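Long-range contacts in hypoxanthine-guanine phosphoribosyltransferase (PDB 3ACB), which probably catalyses the magnesium-dependent transfer of phosphoribose between 5-phospho-alpha-D-ribose 1-diphosphate and hypoxanthine or guanine, giving IMP or GMP in purine salvage: residues G36-L41 / P60-M65; D66-S71 / K87-P92; P92-D97 / A120-S125; D103-G108 / S136-E141; Y157-D162 / P171-I176. One frame throughout, in Å; residues are numbered along the deposited sequence.

Interaction 1 of 5, residues G36-L41 / P60-M65; sequences GKTPHL and PLPLTM
Thr64 OG1 is gripped by two groups: His40 ND1, 2.8 Å from OG1 across the strands, and the NH2 of Arg96, a residue from a third part of the chain. The hydroxyl meets the imidazole at its edge, close to the ring plane, where a ring nitrogen can either give or take a hydrogen bond. The torsions bring them together: His40 swings CG opposite its backbone N (chi1 177°), and Thr64 holds OG1 between its own N and carbonyl carbon (chi1 58°). Histidine and threonine thus pair on one face of the sheet, at a parallel bridge. Beneath them the backbones join on both sides of His40. Thr64 N reaches Pro39 O at 3.2 Å, in the carbonyl plane, and Leu41 N reaches Thr64 O at 3.0 Å. Proline still serves the pairing, since its carbonyl takes the Thr64 N-H; its ring atom CD rests 3.7 Å from Pro62 O, while CG lies 3.8 Å from Leu63 CB. Leu41 and Met65 occupy the other face, and both pack on Met52 and Val56 of helix 49-56. The pairing therefore closes a beta-alpha-beta unit, strand 39-45, helix 49-56, strand 64-70, in the core of the phosphoribosyltransferase fold. At the loop end Leu61 O is bonded by Asn169 of the second subunit, and Phe166 of that subunit packs on Thr38 and Thr64. The chemistry is divided by face: hydrocarbon seals the helix side, while on the other a buried hydroxyl, satisfied by two partners, ties the strands to the arginine.

Interaction 2 of 5, residues D66-S71 / K87-P92; sequences DFIAIS and KDLRLP
Asp66 OD2 takes two backbone hydrogens from the facing loop, Arg90 N at 2.7 Å and Leu91 N at 3.0 Å, both bonds nearly straight. Arg90 N uses the syn lone pair of OD2, whereas Leu91 N comes from above the carboxylate plane. With CG swung away from its own backbone N (chi1 -153°), the aspartate reaches across and fastens a loop that has no regular structure. The opposite end is tight as well. Lys87 N bonds to Ala69 O at 2.7 Å in an antiparallel, hydrogen-bonded pair, and Ala69 CB sits only 3.4 Å from Lys87 CB, a closeness that suits alanine, whose side chain is a single methyl. Between these ends the chains part: Leu89 CD2 leans on Ile68 CB at 3.9 Å, and a water lies 2.7 Å from Asp66 OD1 and close to Asp88 O. A second water, at the Asp66 end, donates to both Asp66 OD2 and Leu91 O. Arg90 is exposed, and Leu86 of the second subunit packs on it. The short strand 85-87 is an antiparallel edge added to the parallel core, and the unmodelled residues 72-83 that precede it probably form the flexible loop typical of type I phosphoribosyltransferases.

Interaction 3 of 5, residues P92-D97 / A120-S125; sequences PIHGRD and ARKPAS
His94 ND1 donates to Lys122 O at 2.9 Å, the oxygen lying near the ring edge but tilted from its plane, and makes a weak second bond to Arg121 O. Gly95 N approaches Lys122 O from the same face of that carbonyl, so one oxygen serves two donors. With chi1 at 176° the imidazole runs alongside the Lys122 side chain, pointing the same way. Nearby, the Ile93 side chain crosses that of Arg121 at about a right angle, its CG1 3.6 Å from Arg121 CB. Farther along, Arg96 O accepts from Ala124 N at 2.8 Å and, weakly, from Ser125 N, which helps place Asp97 and Ser125 as a parallel bridge, the first between strands 97-102 and 125-130 of the parallel core, just where the chain returns from helix 109-119; alongside it Ser125 OG donates to Asp97 OD1 at 2.7 Å on the anti lone pair. Behind the first shell, a type II turn from Ile93 to Arg96, closed by Arg96 N to Ile93 O at 2.8 Å, aims the donors. Gly95 takes its third position with phi at 75°, readily adopted without a side chain. The turn sends the Arg96 side chain away from this contact, and its NH2 bonds to Thr38 O.

Interaction 4 of 5, residues D103-G108 / S136-E141; sequences DIVDTG and SRRQVE
Arg138 braces the start of the segment Val105-Gly108, part of the signature motif of type I phosphoribosyltransferases; Asp106, Thr107 and Gly108 are seen binding IMP and GMP. Hydrogen bonds come first. Arg138 NH1 donates to two successive carbonyls, Val105 O and Asp106 O, each at 3.0 Å, approaching the former from well above its carbonyl plane. Gln139 N makes a nearly straight bond (172°) to Thr107 O at 2.8 Å, in the carbonyl plane and on a lone pair. A weak bond from Val140 N reaches the same oxygen. Packing over flat groups comes second: Val105 CG1 lies over one face of the Arg138 guanidinium, 3.6 Å from CZ, and Asp106 CB lies over the margin of one face of the Arg137 guanidinium. A bend at chi2 (-73°) curls Arg138 back toward the loop, where its NH2 also bonds to Ser133. Replacing Arg138 by alanine is likely to deprive both carbonyls of their shared donor and take one cover off Val105, giving the loop more freedom. Charge plays a lesser part, since Asp106 OD2 and Arg137 NH1 stay 4.4 Å apart, with the oxygen well off the guanidinium plane; Arg137 has its salt bridge with Asp153. Tight backbone packing completes the contact. Gly108 is the N-cap of helix 109-119; at its backbone angles, with phi 87°, a beta carbon would run into the preceding carbonyl O and also press on Val140 O. Val140 CG2 lies 3.3 Å from Gly108 O.

Interaction 5 of 5, residues Y157-D162 / P171-I176; sequences YGYGLD and PFITSI
Tyr157 and Thr174 face each other in a two-stranded antiparallel sheet, 155-157 with 174-176, which belongs to the hood that covers the purine in this enzyme family; Tyr155 and Val156, just before, are seen in nucleotide binding. The backbones pair through Thr174 N to Tyr157 O at 2.9 Å and the return bond from Tyr157 N. Above them the threonine methyl forms the bump: Thr174 CG2 sits over one face of the Tyr157 ring, 3.5 Å from its centroid and 24° off the normal, a CH-pi contact. Chi1 of 60° lays the ring along the neighbouring strand, so that Ile176 CG2 can meet CE2 at 3.4 Å and the backbone at Ser175 CA fills in beside it. Cutting the ring back to an alanine is likely to strip the threonine methyl and the isoleucine branch of their cover, opening a gap against the strand. Threonine suits its place because its other branch, OG1, turns to a partner, Gly8 N. The second bump is Ile173 CD1, which enters a hollow lined by Gly158 O at 3.3 Å, Tyr159 CB at 3.5 Å and, more loosely, Leu161. A type I' turn from Gly158 to Leu161 shapes that hollow, with Tyr159 and Gly160 both at positive phi. Gly158 must be bare, since a beta carbon would collide with Phe172 O. The buried Tyr159 ring packs on helices 16-33 and 49-56, its OH bonded to Asp54, and its CD1 passes 3.8 Å from Pro171 O.

How the interactions relate
Interactions 1, 2 and 5 are buried, interaction 4 partly so, and interaction 3 lies at the surface. Strand 64-70 runs through interactions 1 and 2, whose segments join where Asp66 N probably bonds to Leu41 O. Interaction 3 shares Pro92 with interaction 2 and meets interaction 1 through His40 N and Asp97 O, so these three are linked, 1 and 3 where strands begin and 2 along the sheet's outer edge. Interactions 4 and 5 hold nucleotide-binding residues and touch where Asp103 packs on Leu161. Chemistry follows place: paired strands with apolar flanks in interaction 1, a carboxylate and waters in 2, loop carbonyls in 3, guanidinium groups in 4, and a ring and methyl groups in 5.

Interaction 1 of 5, residues G36-L41 / P60-M65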
# COMPACT_ATOMS: atom_id res chain seq x y z
N GLY A 36 9.09 -23.08 3.69
CA GLY A 36 9.56 -23.48 5.00
C GLY A 36 10.00 -22.32 5.87
O GLY A 36 10.38 -22.51 7.02
N LYS A 37 9.96 -21.11 5.32
CA LYS A 37 10.36 -19.94 6.09
C LYS A 37 9.24 -18.91 6.23
O LYS A 37 8.17 -19.07 5.63
CB LYS A 37 11.60 -19.30 5.46
CG LYS A 37 12.75 -20.29 5.33
CD LYS A 37 14.09 -19.61 5.18
CE LYS A 37 15.20 -20.65 5.15
NZ LYS A 37 16.55 -20.03 5.20
N THR A 38 9.49 -17.88 7.02
CA THR A 38 8.51 -16.82 7.26
C THR A 38 9.20 -15.49 7.01
O THR A 38 9.78 -14.89 7.92
CB THR A 38 8.00 -16.86 8.71
OG1 THR A 38 7.60 -18.20 9.04
CG2 THR A 38 6.82 -15.93 8.89
N PRO A 39 9.14 -15.00 5.77
CA PRO A 39 9.79 -13.72 5.46
C PRO A 39 9.16 -12.50 6.11
O PRO A 39 8.01 -12.53 6.56
CB PRO A 39 9.73 -13.66 3.94
CG PRO A 39 8.44 -14.36 3.64
CD PRO A 39 8.48 -15.55 4.57
N HIS A 40 9.94 -11.43 6.17
CA HIS A 40 9.49 -10.17 6.73
C HIS A 40 9.71 -9.16 5.61
O HIS A 40 10.84 -8.82 5.29
CB HIS A 40 10.33 -9.80 7.95
CG HIS A 40 9.97 -8.48 8.55
ND1 HIS A 40 8.71 -8.20 9.03
CD2 HIS A 40 10.71 -7.35 8.73
CE1 HIS A 40 8.69 -6.95 9.49
NE2 HIS A 40 9.89 -6.42 9.32
N LEU A 41 8.62 -8.70 4.99
CA LEU A 41 8.71 -7.76 3.88
C LEU A 41 8.62 -6.30 4.30
O LEU A 41 7.67 -5.89 4.97
CB LEU A 41 7.64 -8.07 2.84
CG LEU A 41 7.95 -9.27 1.94
CD1 LEU A 41 8.01 -10.54 2.78
CD2 LEU A 41 6.90 -9.39 0.85
N PRO A 60 2.00 -17.05 -1.30
CA PRO A 60 1.26 -17.97 -0.42
C PRO A 60 2.09 -18.50 0.74
O PRO A 60 2.26 -19.71 0.88
CB PRO A 60 0.81 -19.09 -1.37
CG PRO A 60 0.81 -18.43 -2.72
CD PRO A 60 2.06 -17.60 -2.67
N LEU A 61 2.60 -17.61 1.58
CA LEU A 61 3.40 -18.02 2.73
C LEU A 61 3.05 -17.18 3.95
O LEU A 61 2.56 -16.06 3.83
CB LEU A 61 4.90 -17.83 2.46
CG LEU A 61 5.64 -18.67 1.42
CD1 LEU A 61 7.07 -18.15 1.29
CD2 LEU A 61 5.65 -20.14 1.84
N PRO A 62 3.29 -17.73 5.15
CA PRO A 62 2.98 -16.92 6.33
C PRO A 62 4.09 -15.88 6.37
O PRO A 62 5.27 -16.22 6.26
CB PRO A 62 3.07 -17.92 7.48
CG PRO A 62 4.08 -18.93 6.98
CD PRO A 62 3.68 -19.10 5.53
N LEU A 63 3.74 -14.61 6.50
CA LEU A 63 4.75 -13.57 6.52
C LEU A 63 4.28 -12.32 7.25
O LEU A 63 3.08 -12.13 7.45
CB LEU A 63 5.15 -13.21 5.08
CG LEU A 63 4.01 -12.80 4.13
CD1 LEU A 63 3.66 -11.33 4.35
CD2 LEU A 63 4.44 -13.03 2.68
N THR A 64 5.23 -11.50 7.65
CA THR A 64 4.93 -10.25 8.34
C THR A 64 5.45 -9.12 7.47
O THR A 64 6.16 -9.36 6.49
CB THR A 64 5.61 -10.19 9.72
OG1 THR A 64 7.03 -10.32 9.57
CG2 THR A 64 5.09 -11.29 10.62
N MET A 65 5.08 -7.89 7.80
CA MET A 65 5.55 -6.77 7.00
C MET A 65 5.69 -5.50 7.81
O MET A 65 5.21 -5.40 8.93
CB MET A 65 4.62 -6.55 5.79
CG MET A 65 3.15 -6.89 6.00
SD MET A 65 2.13 -6.74 4.48
CE MET A 65 1.89 -8.45 4.04

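Interaction 2 of 5, residues D66-S71 / K87-P92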
# COMPACT_ATOMS: atom_id res chain seq x y z
N ASP A 66 6.39 -4.54 7.23
CA ASP A 66 6.59 -3.26 7.88
C ASP A 66 6.78 -2.22 6.79
O ASP A 66 6.98 -2.56 5.62
CB ASP A 66 7.82 -3.30 8.79
CG ASP A 66 7.72 -2.30 9.93
OD1 ASP A 66 6.81 -1.45 9.90
OD2 ASP A 66 8.55 -2.37 10.86
N PHE A 67 6.73 -0.96 7.19
CA PHE A 67 6.87 0.14 6.25
C PHE A 67 7.93 1.11 6.73
O PHE A 67 8.01 1.42 7.92
CB PHE A 67 5.53 0.86 6.12
CG PHE A 67 4.44 0.00 5.56
CD1 PHE A 67 4.15 0.02 4.20
CD2 PHE A 67 3.72 -0.86 6.39
CE1 PHE A 67 3.15 -0.79 3.67
CE2 PHE A 67 2.73 -1.67 5.87
CZ PHE A 67 2.44 -1.64 4.51
N ILE A 68 8.75 1.57 5.80
CA ILE A 68 9.79 2.52 6.13
C ILE A 68 9.81 3.59 5.05
O ILE A 68 9.55 3.32 3.88
CB ILE A 68 11.18 1.82 6.22
CG1 ILE A 68 12.20 2.76 6.87
CG2 ILE A 68 11.66 1.43 4.84
CD1 ILE A 68 13.55 2.11 7.14
N ALA A 69 10.09 4.83 5.46
CA ALA A 69 10.15 5.92 4.50
C ALA A 69 11.54 6.53 4.58
O ALA A 69 11.98 6.92 5.66
CB ALA A 69 9.09 6.97 4.81
N ILE A 70 12.22 6.60 3.45
CA ILE A 70 13.56 7.16 3.39
C ILE A 70 13.70 8.05 2.16
O ILE A 70 13.07 7.80 1.13
CB ILE A 70 14.63 6.05 3.34
CG1 ILE A 70 14.31 5.07 2.20
CG2 ILE A 70 14.69 5.32 4.67
CD1 ILE A 70 15.24 3.88 2.15
N SER A 71 14.52 9.09 2.27
CA SER A 71 14.73 10.00 1.15
C SER A 71 16.13 10.61 1.20
O SER A 71 16.99 10.26 0.40
CB SER A 71 13.68 11.11 1.18
OG SER A 71 13.80 11.96 0.05
N LYS A 87 10.71 7.61 7.97
CA LYS A 87 9.85 6.79 8.84
C LYS A 87 10.65 5.57 9.28
O LYS A 87 11.32 4.94 8.47
CB LYS A 87 8.59 6.34 8.10
CG LYS A 87 7.66 5.52 8.98
CD LYS A 87 6.49 4.95 8.21
CE LYS A 87 5.64 4.06 9.11
NZ LYS A 87 4.52 3.41 8.37
N ASP A 88 10.55 5.23 10.56
CA ASP A 88 11.30 4.10 11.10
C ASP A 88 10.49 2.80 11.21
O ASP A 88 9.26 2.81 11.16
CB ASP A 88 11.88 4.48 12.47
CG ASP A 88 12.86 3.45 12.98
OD1 ASP A 88 13.75 3.05 12.21
OD2 ASP A 88 12.75 3.06 14.17
N LEU A 89 11.21 1.69 11.35
CA LEU A 89 10.59 0.37 11.48
C LEU A 89 9.95 0.23 12.85
O LEU A 89 10.27 0.97 13.77
CB LEU A 89 11.65 -0.73 11.31
CG LEU A 89 12.41 -0.79 9.99
CD1 LEU A 89 13.51 -1.85 10.09
CD2 LEU A 89 11.45 -1.11 8.85
N ARG A 90 9.04 -0.74 12.98
CA ARG A 90 8.37 -0.98 14.25
C ARG A 90 8.54 -2.43 14.69
O ARG A 90 8.53 -2.74 15.88
CB ARG A 90 6.88 -0.64 14.13
CG ARG A 90 6.62 0.78 13.67
CD ARG A 90 5.14 1.08 13.54
NE ARG A 90 4.92 2.34 12.83
CZ ARG A 90 5.38 3.52 13.23
NH1 ARG A 90 6.09 3.62 14.34
NH2 ARG A 90 5.13 4.61 12.50
N LEU A 91 8.68 -3.33 13.72
CA LEU A 91 8.86 -4.75 14.03
C LEU A 91 10.33 -5.12 13.99
O LEU A 91 11.10 -4.57 13.20
CB LEU A 91 8.06 -5.62 13.05
CG LEU A 91 6.56 -5.76 13.32
CD1 LEU A 91 5.87 -4.42 13.23
CD2 LEU A 91 5.95 -6.74 12.33
N PRO A 92 10.75 -6.06 14.85
CA PRO A 92 12.15 -6.51 14.91
C PRO A 92 12.57 -7.21 13.62
O PRO A 92 11.75 -7.86 12.97
CB PRO A 92 12.15 -7.48 16.09
CG PRO A 92 10.99 -7.03 16.93
CD PRO A 92 9.94 -6.73 15.89
O HOH W 1 10.58 -4.25 10.54
O HOH W 2 7.14 1.18 10.53

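Interaction 3 of 5, residues P92-D97 / A120-S125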
# COMPACT_ATOMS: atom_id res chain seq x y z
N PRO A 92 10.75 -6.06 14.85
CA PRO A 92 12.15 -6.51 14.91
C PRO A 92 12.57 -7.21 13.62
O PRO A 92 11.75 -7.86 12.97
CB PRO A 92 12.15 -7.48 16.09
CG PRO A 92 10.99 -7.03 16.93
CD PRO A 92 9.94 -6.73 15.89
N ILE A 93 13.83 -7.09 13.25
CA ILE A 93 14.31 -7.78 12.07
C ILE A 93 15.46 -8.72 12.43
O ILE A 93 15.86 -9.57 11.63
CB ILE A 93 14.77 -6.81 10.96
CG1 ILE A 93 15.99 -6.02 11.40
CG2 ILE A 93 13.61 -5.87 10.58
CD1 ILE A 93 16.51 -5.08 10.33
N HIS A 94 15.99 -8.57 13.64
CA HIS A 94 17.09 -9.43 14.08
C HIS A 94 16.66 -10.89 13.93
O HIS A 94 15.61 -11.29 14.44
CB HIS A 94 17.46 -9.14 15.53
CG HIS A 94 18.51 -10.05 16.09
ND1 HIS A 94 19.72 -10.26 15.47
CD2 HIS A 94 18.53 -10.81 17.21
CE1 HIS A 94 20.44 -11.10 16.18
NE2 HIS A 94 19.74 -11.45 17.25
N GLY A 95 17.45 -11.68 13.23
CA GLY A 95 17.13 -13.09 13.05
C GLY A 95 16.01 -13.38 12.07
O GLY A 95 15.62 -14.54 11.90
N ARG A 96 15.49 -12.35 11.40
CA ARG A 96 14.41 -12.55 10.43
C ARG A 96 14.95 -12.64 9.01
O ARG A 96 16.01 -12.10 8.70
CB ARG A 96 13.39 -11.41 10.49
CG ARG A 96 12.55 -11.32 11.78
CD ARG A 96 11.72 -12.57 12.02
NE ARG A 96 10.82 -12.90 10.91
CZ ARG A 96 9.72 -12.22 10.61
NH1 ARG A 96 9.36 -11.17 11.32
NH2 ARG A 96 8.96 -12.61 9.58
N ASP A 97 14.22 -13.33 8.14
CA ASP A 97 14.60 -13.41 6.73
C ASP A 97 13.87 -12.23 6.10
O ASP A 97 12.67 -12.28 5.82
CB ASP A 97 14.15 -14.74 6.13
CG ASP A 97 14.97 -15.92 6.66
OD1 ASP A 97 16.21 -15.88 6.50
OD2 ASP A 97 14.39 -16.87 7.22
N ALA A 120 22.78 -3.81 10.16
CA ALA A 120 23.21 -3.42 11.50
C ALA A 120 22.42 -4.16 12.58
O ALA A 120 22.94 -4.42 13.66
CB ALA A 120 23.05 -1.92 11.67
N ARG A 121 21.17 -4.51 12.28
CA ARG A 121 20.34 -5.21 13.26
C ARG A 121 20.49 -6.73 13.19
O ARG A 121 19.77 -7.47 13.87
CB ARG A 121 18.88 -4.80 13.08
CG ARG A 121 18.67 -3.31 13.22
CD ARG A 121 17.25 -3.00 13.63
NE ARG A 121 17.03 -1.58 13.84
CZ ARG A 121 15.92 -1.08 14.37
NH1 ARG A 121 14.95 -1.89 14.76
NH2 ARG A 121 15.78 0.24 14.53
N LYS A 122 21.42 -7.18 12.36
CA LYS A 122 21.72 -8.60 12.22
C LYS A 122 20.55 -9.51 11.86
O LYS A 122 20.15 -10.37 12.65
CB LYS A 122 22.38 -9.12 13.50
CG LYS A 122 23.62 -8.34 13.91
CD LYS A 122 24.21 -8.88 15.20
CE LYS A 122 25.36 -8.02 15.69
NZ LYS A 122 26.45 -7.93 14.67
N PRO A 123 19.97 -9.32 10.67
CA PRO A 123 18.85 -10.18 10.26
C PRO A 123 19.43 -11.53 9.85
O PRO A 123 20.64 -11.66 9.65
CB PRO A 123 18.25 -9.42 9.08
CG PRO A 123 19.45 -8.75 8.47
CD PRO A 123 20.20 -8.25 9.69
N ALA A 124 18.58 -12.55 9.73
CA ALA A 124 19.06 -13.87 9.33
C ALA A 124 19.53 -13.80 7.88
O ALA A 124 20.48 -14.48 7.48
CB ALA A 124 17.95 -14.91 9.48
N SER A 125 18.85 -12.97 7.09
CA SER A 125 19.20 -12.79 5.68
C SER A 125 18.44 -11.60 5.11
O SER A 125 17.48 -11.12 5.71
CB SER A 125 18.86 -14.04 4.88
OG SER A 125 17.45 -14.22 4.79

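Interaction 4 of 5, residues D103-G108 / S136-E141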
# COMPACT_ATOMS: atom_id res chain seq x y z
N ASP A 103 10.49 0.44 -5.05
CA ASP A 103 9.73 0.86 -6.21
C ASP A 103 10.70 0.93 -7.40
O ASP A 103 10.44 0.34 -8.45
CB ASP A 103 9.07 2.23 -5.96
CG ASP A 103 10.05 3.29 -5.47
OD1 ASP A 103 11.21 2.96 -5.12
OD2 ASP A 103 9.65 4.48 -5.43
N ILE A 104 11.81 1.62 -7.21
CA ILE A 104 12.79 1.74 -8.28
C ILE A 104 14.21 1.90 -7.74
O ILE A 104 14.44 2.61 -6.77
CB ILE A 104 12.46 2.93 -9.20
CG1 ILE A 104 13.45 2.97 -10.38
CG2 ILE A 104 12.53 4.23 -8.42
CD1 ILE A 104 13.09 4.01 -11.42
N VAL A 105 15.15 1.22 -8.39
CA VAL A 105 16.55 1.30 -8.01
C VAL A 105 17.32 1.89 -9.18
O VAL A 105 17.43 1.26 -10.23
CB VAL A 105 17.14 -0.10 -7.70
CG1 VAL A 105 18.62 0.04 -7.33
CG2 VAL A 105 16.36 -0.76 -6.57
N ASP A 106 17.81 3.12 -9.01
CA ASP A 106 18.59 3.76 -10.06
C ASP A 106 20.04 3.94 -9.66
O ASP A 106 20.91 3.20 -10.12
CB ASP A 106 17.96 5.10 -10.49
CG ASP A 106 17.48 5.93 -9.31
OD1 ASP A 106 18.24 6.13 -8.35
OD2 ASP A 106 16.32 6.39 -9.37
N THR A 107 20.32 4.92 -8.80
CA THR A 107 21.69 5.16 -8.35
C THR A 107 22.12 4.07 -7.39
O THR A 107 23.30 3.71 -7.33
CB THR A 107 21.83 6.52 -7.62
OG1 THR A 107 21.11 6.48 -6.39
CG2 THR A 107 21.28 7.66 -8.49
N GLY A 108 21.17 3.55 -6.62
CA GLY A 108 21.47 2.50 -5.66
C GLY A 108 21.91 3.07 -4.32
O GLY A 108 22.15 2.32 -3.37
N SER A 136 21.77 1.93 -15.70
CA SER A 136 22.69 2.94 -16.25
C SER A 136 22.95 4.08 -15.28
O SER A 136 23.87 4.87 -15.48
CB SER A 136 22.14 3.51 -17.56
OG SER A 136 20.92 4.20 -17.34
N ARG A 137 22.14 4.15 -14.22
CA ARG A 137 22.27 5.21 -13.21
C ARG A 137 23.06 4.76 -11.98
O ARG A 137 23.31 5.57 -11.08
CB ARG A 137 20.88 5.68 -12.77
CG ARG A 137 20.09 6.43 -13.83
CD ARG A 137 20.60 7.85 -13.99
NE ARG A 137 20.43 8.63 -12.76
CZ ARG A 137 19.25 8.92 -12.21
NH1 ARG A 137 18.12 8.50 -12.77
NH2 ARG A 137 19.19 9.64 -11.10
N ARG A 138 23.44 3.49 -11.93
CA ARG A 138 24.17 2.96 -10.77
C ARG A 138 25.42 3.74 -10.37
O ARG A 138 26.30 4.00 -11.19
CB ARG A 138 24.57 1.50 -11.02
CG ARG A 138 23.41 0.52 -11.00
CD ARG A 138 22.87 0.28 -9.59
NE ARG A 138 21.94 -0.84 -9.59
CZ ARG A 138 20.70 -0.80 -10.09
NH1 ARG A 138 20.23 0.32 -10.63
NH2 ARG A 138 19.95 -1.89 -10.07
N GLN A 139 25.48 4.10 -9.09
CA GLN A 139 26.63 4.81 -8.56
C GLN A 139 27.31 3.91 -7.54
O GLN A 139 28.45 4.14 -7.14
CB GLN A 139 26.20 6.13 -7.92
CG GLN A 139 25.48 7.06 -8.88
CD GLN A 139 25.45 8.50 -8.40
OE1 GLN A 139 24.98 8.79 -7.30
NE2 GLN A 139 25.94 9.41 -9.24
N VAL A 140 26.59 2.87 -7.13
CA VAL A 140 27.09 1.89 -6.17
C VAL A 140 26.45 0.53 -6.46
O VAL A 140 25.32 0.46 -6.94
CB VAL A 140 26.75 2.28 -4.71
CG1 VAL A 140 27.47 3.57 -4.34
CG2 VAL A 140 25.25 2.44 -4.54
N GLU A 141 27.18 -0.54 -6.18
CA GLU A 141 26.66 -1.88 -6.43
C GLU A 141 25.70 -2.33 -5.34
O GLU A 141 26.04 -2.37 -4.16
CB GLU A 141 27.81 -2.88 -6.53
CG GLU A 141 28.70 -2.69 -7.74
CD GLU A 141 29.78 -3.75 -7.83
OE1 GLU A 141 29.44 -4.95 -7.90
OE2 GLU A 141 30.98 -3.39 -7.81

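Interaction 5 of 5, residues Y157-D162 / P171-I176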
# COMPACT_ATOMS: atom_id res chain seq x y z
N TYR A 157 6.55 7.19 -14.11
CA TYR A 157 5.58 7.41 -13.05
C TYR A 157 4.38 6.48 -13.22
O TYR A 157 4.26 5.78 -14.23
CB TYR A 157 5.13 8.88 -13.04
CG TYR A 157 4.49 9.37 -14.31
CD1 TYR A 157 3.10 9.43 -14.44
CD2 TYR A 157 5.26 9.79 -15.40
CE1 TYR A 157 2.49 9.90 -15.60
CE2 TYR A 157 4.67 10.26 -16.57
CZ TYR A 157 3.28 10.31 -16.66
OH TYR A 157 2.68 10.78 -17.81
N GLY A 158 3.51 6.47 -12.21
CA GLY A 158 2.34 5.61 -12.23
C GLY A 158 2.58 4.40 -11.35
O GLY A 158 3.70 4.17 -10.90
N TYR A 159 1.52 3.63 -11.08
CA TYR A 159 1.62 2.42 -10.25
C TYR A 159 2.37 2.69 -8.94
O TYR A 159 3.26 1.93 -8.55
CB TYR A 159 2.32 1.31 -11.05
CG TYR A 159 2.14 -0.09 -10.47
CD1 TYR A 159 0.92 -0.75 -10.54
CD2 TYR A 159 3.21 -0.73 -9.84
CE1 TYR A 159 0.76 -2.03 -9.99
CE2 TYR A 159 3.05 -2.01 -9.29
CZ TYR A 159 1.83 -2.65 -9.37
OH TYR A 159 1.68 -3.89 -8.80
N GLY A 160 1.99 3.77 -8.25
CA GLY A 160 2.63 4.10 -6.99
C GLY A 160 3.67 5.21 -7.09
O GLY A 160 3.86 5.97 -6.14
N LEU A 161 4.35 5.30 -8.24
CA LEU A 161 5.37 6.32 -8.47
C LEU A 161 4.69 7.62 -8.89
O LEU A 161 3.76 7.61 -9.70
CB LEU A 161 6.34 5.86 -9.56
CG LEU A 161 7.30 4.72 -9.23
CD1 LEU A 161 6.54 3.48 -8.79
CD2 LEU A 161 8.14 4.41 -10.46
N ASP A 162 5.17 8.74 -8.36
CA ASP A 162 4.55 10.03 -8.64
C ASP A 162 5.21 10.93 -9.66
O ASP A 162 6.35 10.74 -10.07
CB ASP A 162 4.43 10.83 -7.34
CG ASP A 162 5.77 11.36 -6.85
OD1 ASP A 162 6.67 10.53 -6.62
OD2 ASP A 162 5.92 12.59 -6.72
N PRO A 171 -2.88 2.83 -13.05
CA PRO A 171 -2.71 1.38 -12.90
C PRO A 171 -1.56 0.82 -13.74
O PRO A 171 -1.24 -0.37 -13.65
CB PRO A 171 -4.07 0.83 -13.32
CG PRO A 171 -4.53 1.83 -14.34
CD PRO A 171 -4.15 3.15 -13.73
N PHE A 172 -0.93 1.67 -14.53
CA PHE A 172 0.17 1.24 -15.38
C PHE A 172 1.37 2.14 -15.17
O PHE A 172 1.26 3.18 -14.52
CB PHE A 172 -0.26 1.28 -16.85
CG PHE A 172 -0.87 2.59 -17.27
CD1 PHE A 172 -0.07 3.73 -17.44
CD2 PHE A 172 -2.24 2.71 -17.46
CE1 PHE A 172 -0.64 4.95 -17.80
CE2 PHE A 172 -2.82 3.92 -17.82
CZ PHE A 172 -2.02 5.05 -17.99
N ILE A 173 2.51 1.74 -15.71
CA ILE A 173 3.73 2.53 -15.61
C ILE A 173 3.88 3.26 -16.94
O ILE A 173 3.77 2.64 -18.01
CB ILE A 173 4.99 1.66 -15.40
CG1 ILE A 173 5.01 1.06 -13.99
CG2 ILE A 173 6.25 2.51 -15.63
CD1 ILE A 173 5.21 2.09 -12.90
N THR A 174 4.11 4.56 -16.89
CA THR A 174 4.26 5.34 -18.10
C THR A 174 5.42 6.32 -17.92
O THR A 174 6.13 6.25 -16.92
CB THR A 174 2.95 6.09 -18.44
OG1 THR A 174 3.07 6.71 -19.73
CG2 THR A 174 2.64 7.14 -17.39
N SER A 175 5.60 7.22 -18.88
CA SER A 175 6.69 8.18 -18.80
C SER A 175 6.47 9.40 -19.69
O SER A 175 5.53 9.43 -20.49
CB SER A 175 8.01 7.51 -19.20
OG SER A 175 7.95 7.03 -20.53
N ILE A 176 7.33 10.40 -19.54
CA ILE A 176 7.25 11.61 -20.35
C ILE A 176 8.57 11.78 -21.09
O ILE A 176 9.56 11.10 -20.78
CB ILE A 176 7.03 12.87 -19.47
CG1 ILE A 176 8.21 13.06 -18.51
CG2 ILE A 176 5.72 12.75 -18.70
CD1 ILE A 176 8.12 14.32 -17.66